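Local coordinates for immunity 23 family protein (Burkholderia dolosa AU0158, PDB 5FFP) that probably serves as the CdiI immunity protein of a contact-dependent growth inhibition system, neutralising the toxin delivered by neighbouring sister cells, at residues A[113-125]-A[134-146]. Numbering follows the deposited sequence.
Sequences FLVEYDESAKLIY and AGEVVLVRGEFQS
Tyr125 lays its ring over the backbone of Gly135: the CA of Gly135 sits 4.0 Å from the ring centroid in a CH-pi contact, and Gly135 O lies over the same ring off centre. With CG between the backbone N and the carbonyl carbon (chi1 60°), the ring folds across to the neighbouring strand, where glycine leaves room for it. Strands 120-125 and 135-140 are antiparallel, paired by reciprocal bonds at Ala121-Leu139, Leu123-Val137 and Tyr125-Gly135; Leu123 N meets Val137 O at 3.1 Å. On the face bearing Leu123, Val137 and Leu139, Leu123 CB packs on Val137 CG1 at 4.0 Å, while its CD2 reaches Phe144 CD2 at 4.1 Å. Leu114 CD2 meets the same ring at Phe144 CD1, across from CD2. Lys122 and Glu136 form a less certain salt bridge on the opposite face. At the type II' turn from Tyr117 to Ser120, Arg141 N donates to Glu119 O (3.1 Å), and the arginine, bent at chi3 (77°), turns its NE and NH1 to Glu119 OE2 through weak bonds within a salt bridge. Glu116 OE2 accepts a weak bond from Gln145 NE2 at 3.3 Å; that amide also donates to Cys57 O. Further out, Glu143 OE1 takes the N-H of Val140 (3.0 Å), spanning the type II turn that leads into helix 143-154, and Phe9 stacks on Phe144. Backbone pairing thus fixes the edge strand of this three-stranded meander, apolar packing sets the helix's first turn against the other two strands, and the weak Glu119-Arg141 salt bridge links the two turns.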
loop_
_atom_site.group_PDB
_atom_site.type_symbol
_atom_site.label_atom_id
_atom_site.label_comp_id
_atom_site.label_asym_id
_atom_site.label_seq_id
_atom_site.Cartn_x
_atom_site.Cartn_y
_atom_site.Cartn_z
ATOM N N PHE A 113 -4.580 14.424 7.107
ATOM C CA PHE A 113 -3.213 14.413 6.644
ATOM C C PHE A 113 -2.475 15.645 7.133
ATOM O O PHE A 113 -3.074 16.704 7.282
ATOM C CB PHE A 113 -3.172 14.354 5.114
ATOM C CG PHE A 113 -3.860 13.142 4.513
ATOM C CD1 PHE A 113 -3.191 11.923 4.390
ATOM C CD2 PHE A 113 -5.151 13.241 4.020
ATOM C CE1 PHE A 113 -3.809 10.817 3.826
ATOM C CE2 PHE A 113 -5.780 12.149 3.444
ATOM C CZ PHE A 113 -5.106 10.931 3.342
ATOM N N LEU A 114 -1.176 15.496 7.381
ATOM C CA LEU A 114 -0.311 16.602 7.718
ATOM C C LEU A 114 0.607 16.928 6.525
ATOM O O LEU A 114 1.313 16.044 6.019
ATOM C CB LEU A 114 0.538 16.233 8.918
ATOM C CG LEU A 114 1.271 17.373 9.635
ATOM C CD1 LEU A 114 0.298 18.398 10.180
ATOM C CD2 LEU A 114 2.132 16.826 10.764
ATOM N N VAL A 115 0.604 18.190 6.089
ATOM C CA VAL A 115 1.564 18.688 5.093
ATOM C C VAL A 115 2.275 19.915 5.667
ATOM O O VAL A 115 1.627 20.865 6.120
ATOM C CB VAL A 115 0.850 19.114 3.790
ATOM C CG1 VAL A 115 1.828 19.763 2.818
ATOM C CG2 VAL A 115 0.146 17.940 3.128
ATOM N N GLU A 116 3.605 19.910 5.633
ATOM C CA GLU A 116 4.383 21.015 6.165
ATOM C C GLU A 116 4.939 21.855 5.008
ATOM O O GLU A 116 5.128 21.343 3.907
ATOM C CB GLU A 116 5.532 20.496 7.036
ATOM C CG GLU A 116 5.091 19.746 8.286
ATOM C CD GLU A 116 6.289 19.197 9.069
ATOM O OE1 GLU A 116 7.414 19.234 8.527
ATOM O OE2 GLU A 116 6.135 18.756 10.224
ATOM N N TYR A 117 5.152 23.151 5.260
ATOM C CA TYR A 117 5.850 24.011 4.334
ATOM C C TYR A 117 6.665 25.026 5.108
ATOM O O TYR A 117 6.113 25.838 5.849
ATOM C CB TYR A 117 4.900 24.742 3.377
ATOM C CG TYR A 117 5.640 25.651 2.401
ATOM C CD1 TYR A 117 6.235 25.129 1.262
ATOM C CD2 TYR A 117 5.756 27.023 2.633
ATOM C CE1 TYR A 117 6.924 25.941 0.372
ATOM C CE2 TYR A 117 6.445 27.850 1.751
ATOM C CZ TYR A 117 7.023 27.302 0.619
ATOM O OH TYR A 117 7.693 28.084 -0.277
ATOM N N ASP A 118 7.975 24.976 4.926
ATOM C CA ASP A 118 8.854 25.909 5.571
ATOM C C ASP A 118 8.563 25.900 7.085
ATOM O O ASP A 118 8.947 24.940 7.760
ATOM C CB ASP A 118 8.711 27.291 4.895
ATOM C CG ASP A 118 9.883 28.201 5.179
ATOM O OD1 ASP A 118 9.661 29.404 5.440
ATOM O OD2 ASP A 118 11.032 27.708 5.132
ATOM N N GLU A 119 7.856 26.923 7.587
ATOM C CA GLU A 119 7.559 27.094 9.018
ATOM C C GLU A 119 6.054 26.956 9.373
ATOM O O GLU A 119 5.653 27.195 10.510
ATOM C CB GLU A 119 8.120 28.440 9.513
ATOM C CG GLU A 119 9.643 28.441 9.679
ATOM C CD GLU A 119 10.193 27.303 10.551
ATOM O OE1 GLU A 119 11.434 27.252 10.688
ATOM O OE2 GLU A 119 9.427 26.467 11.103
ATOM N N SER A 120 5.235 26.532 8.415
ATOM C CA SER A 120 3.800 26.354 8.659
ATOM C C SER A 120 3.452 24.896 8.445
ATOM O O SER A 120 4.316 24.069 8.146
ATOM C CB SER A 120 2.938 27.220 7.715
ATOM O OG SER A 120 3.315 28.580 7.727
ATOM N N ALA A 121 2.172 24.586 8.591
ATOM C CA ALA A 121 1.671 23.242 8.300
ATOM C C ALA A 121 0.178 23.266 8.078
ATOM O O ALA A 121 -0.506 24.177 8.519
ATOM C CB ALA A 121 2.037 22.269 9.406
ATOM N N LYS A 122 -0.315 22.257 7.386
ATOM C CA LYS A 122 -1.735 22.111 7.123
ATOM C C LYS A 122 -2.222 20.726 7.530
ATOM O O LYS A 122 -1.625 19.723 7.157
ATOM C CB LYS A 122 -2.013 22.286 5.640
ATOM C CG LYS A 122 -2.106 23.719 5.215
ATOM C CD LYS A 122 -2.377 23.816 3.737
ATOM C CE LYS A 122 -2.513 25.274 3.357
ATOM N NZ LYS A 122 -2.711 25.483 1.897
ATOM N N LEU A 123 -3.295 20.681 8.301
ATOM C CA LEU A 123 -4.092 19.479 8.403
ATOM C C LEU A 123 -5.092 19.532 7.285
ATOM O O LEU A 123 -5.795 20.526 7.120
ATOM C CB LEU A 123 -4.841 19.406 9.714
ATOM C CG LEU A 123 -4.038 18.999 10.935
ATOM C CD1 LEU A 123 -4.953 19.049 12.140
ATOM C CD2 LEU A 123 -3.466 17.605 10.744
ATOM N N ILE A 124 -5.148 18.458 6.513
ATOM C CA ILE A 124 -6.069 18.358 5.398
ATOM C C ILE A 124 -6.900 17.115 5.671
ATOM O O ILE A 124 -6.362 16.024 5.780
ATOM C CB ILE A 124 -5.292 18.228 4.061
ATOM C CG1 ILE A 124 -4.297 19.392 3.939
ATOM C CG2 ILE A 124 -6.251 18.143 2.863
ATOM C CD1 ILE A 124 -3.639 19.554 2.578
ATOM N N TYR A 125 -8.204 17.290 5.763
ATOM C CA TYR A 125 -9.100 16.259 6.239
ATOM C C TYR A 125 -10.327 16.190 5.358
ATOM O O TYR A 125 -10.712 17.164 4.690
ATOM C CB TYR A 125 -9.543 16.589 7.657
ATOM C CG TYR A 125 -10.273 17.926 7.763
ATOM C CD1 TYR A 125 -11.651 18.002 7.549
ATOM C CD2 TYR A 125 -9.587 19.106 8.073
ATOM C CE1 TYR A 125 -12.316 19.201 7.623
ATOM C CE2 TYR A 125 -10.262 20.317 8.158
ATOM C CZ TYR A 125 -11.619 20.357 7.914
ATOM O OH TYR A 125 -12.325 21.529 7.986
ATOM N N ALA A 134 -13.884 18.307 1.366
ATOM C CA ALA A 134 -12.649 18.284 2.157
ATOM C C ALA A 134 -12.446 19.641 2.817
ATOM O O ALA A 134 -13.191 20.589 2.530
ATOM C CB ALA A 134 -11.460 17.945 1.270
ATOM N N GLY A 135 -11.464 19.752 3.705
ATOM C CA GLY A 135 -11.136 21.043 4.305
ATOM C C GLY A 135 -9.751 21.011 4.895
ATOM O O GLY A 135 -9.107 19.989 4.869
ATOM N N GLU A 136 -9.287 22.135 5.426
ATOM C CA GLU A 136 -7.970 22.181 6.030
ATOM C C GLU A 136 -7.879 23.347 6.953
ATOM O O GLU A 136 -8.674 24.288 6.853
ATOM C CB GLU A 136 -6.872 22.339 4.962
ATOM C CG GLU A 136 -6.850 23.687 4.249
ATOM C CD GLU A 136 -6.057 23.689 2.936
ATOM O OE1 GLU A 136 -6.259 22.782 2.098
ATOM O OE2 GLU A 136 -5.227 24.620 2.736
ATOM N N VAL A 137 -6.884 23.285 7.836
ATOM C CA VAL A 137 -6.580 24.378 8.726
ATOM C C VAL A 137 -5.077 24.571 8.789
ATOM O O VAL A 137 -4.335 23.589 8.827
ATOM C CB VAL A 137 -7.138 24.125 10.146
ATOM C CG1 VAL A 137 -6.759 22.736 10.666
ATOM C CG2 VAL A 137 -6.665 25.215 11.112
ATOM N N VAL A 138 -4.646 25.833 8.793
ATOM C CA VAL A 138 -3.245 26.189 8.839
ATOM C C VAL A 138 -2.757 26.180 10.280
ATOM O O VAL A 138 -3.311 26.852 11.152
ATOM C CB VAL A 138 -2.985 27.620 8.258
ATOM C CG1 VAL A 138 -1.509 28.008 8.393
ATOM C CG2 VAL A 138 -3.430 27.706 6.802
ATOM N N LEU A 139 -1.685 25.448 10.512
ATOM C CA LEU A 139 -1.048 25.403 11.807
ATOM C C LEU A 139 0.341 25.961 11.694
ATOM O O LEU A 139 0.851 26.219 10.615
ATOM C CB LEU A 139 -0.921 23.950 12.281
ATOM C CG LEU A 139 -2.163 23.269 12.866
ATOM C CD1 LEU A 139 -3.426 23.351 12.032
ATOM C CD2 LEU A 139 -1.820 21.819 13.141
ATOM N N VAL A 140 0.972 26.116 12.832
ATOM C CA VAL A 140 2.389 26.376 12.872
ATOM C C VAL A 140 3.066 25.006 12.748
ATOM O O VAL A 140 2.495 23.986 13.132
ATOM C CB VAL A 140 2.725 27.142 14.175
ATOM C CG1 VAL A 140 4.229 27.302 14.382
ATOM C CG2 VAL A 140 2.038 28.513 14.149
ATOM N N ARG A 141 4.272 24.976 12.197
ATOM C CA ARG A 141 5.015 23.730 12.062
ATOM C C ARG A 141 5.465 23.244 13.426
ATOM O O ARG A 141 5.927 24.021 14.242
ATOM C CB ARG A 141 6.237 23.916 11.165
ATOM C CG ARG A 141 6.999 22.613 10.910
ATOM C CD ARG A 141 8.028 22.729 9.801
ATOM N NE ARG A 141 9.223 23.437 10.274
ATOM C CZ ARG A 141 10.169 22.938 11.078
ATOM N NH1 ARG A 141 11.193 23.710 11.433
ATOM N NH2 ARG A 141 10.102 21.681 11.532
ATOM N N GLY A 142 5.304 21.946 13.664
ATOM C CA GLY A 142 5.558 21.341 14.967
ATOM C C GLY A 142 4.336 21.319 15.893
ATOM O O GLY A 142 4.366 20.643 16.927
ATOM N N GLU A 143 3.273 22.056 15.547
ATOM C CA GLU A 143 2.130 22.247 16.457
ATOM C C GLU A 143 1.429 20.904 16.676
ATOM O O GLU A 143 1.252 20.473 17.811
ATOM C CB GLU A 143 1.162 23.314 15.911
ATOM C CG GLU A 143 0.064 23.770 16.877
ATOM C CD GLU A 143 -0.874 24.833 16.292
ATOM O OE1 GLU A 143 -0.454 25.611 15.403
ATOM O OE2 GLU A 143 -2.040 24.929 16.733
ATOM N N PHE A 144 1.103 20.215 15.583
ATOM C CA PHE A 144 0.518 18.880 15.658
ATOM C C PHE A 144 1.335 17.919 16.530
ATOM O O PHE A 144 0.842 17.331 17.473
ATOM C CB PHE A 144 0.326 18.281 14.257
ATOM C CG PHE A 144 -0.202 16.875 14.285
ATOM C CD1 PHE A 144 0.667 15.812 14.398
ATOM C CD2 PHE A 144 -1.560 16.626 14.238
ATOM C CE1 PHE A 144 0.200 14.523 14.447
ATOM C CE2 PHE A 144 -2.033 15.335 14.276
ATOM C CZ PHE A 144 -1.156 14.283 14.384
ATOM N N GLN A 145 2.589 17.735 16.205
ATOM C CA GLN A 145 3.408 16.839 17.003
ATOM C C GLN A 145 3.366 17.202 18.495
ATOM O O GLN A 145 3.204 16.332 19.341
ATOM C CB GLN A 145 4.856 16.851 16.503
ATOM C CG GLN A 145 5.024 16.178 15.151
ATOM C CD GLN A 145 4.879 17.140 13.968
ATOM O OE1 GLN A 145 4.169 18.157 14.042
ATOM N NE2 GLN A 145 5.530 16.807 12.863
ATOM N N SER A 146 3.536 18.492 18.805
ATOM C CA SER A 146 3.635 18.945 20.197
ATOM C C SER A 146 2.346 18.660 20.998
ATOM O O SER A 146 2.404 18.303 22.170
ATOM C CB SER A 146 3.996 20.429 20.249
ATOM O OG SER A 146 2.832 21.242 20.202
#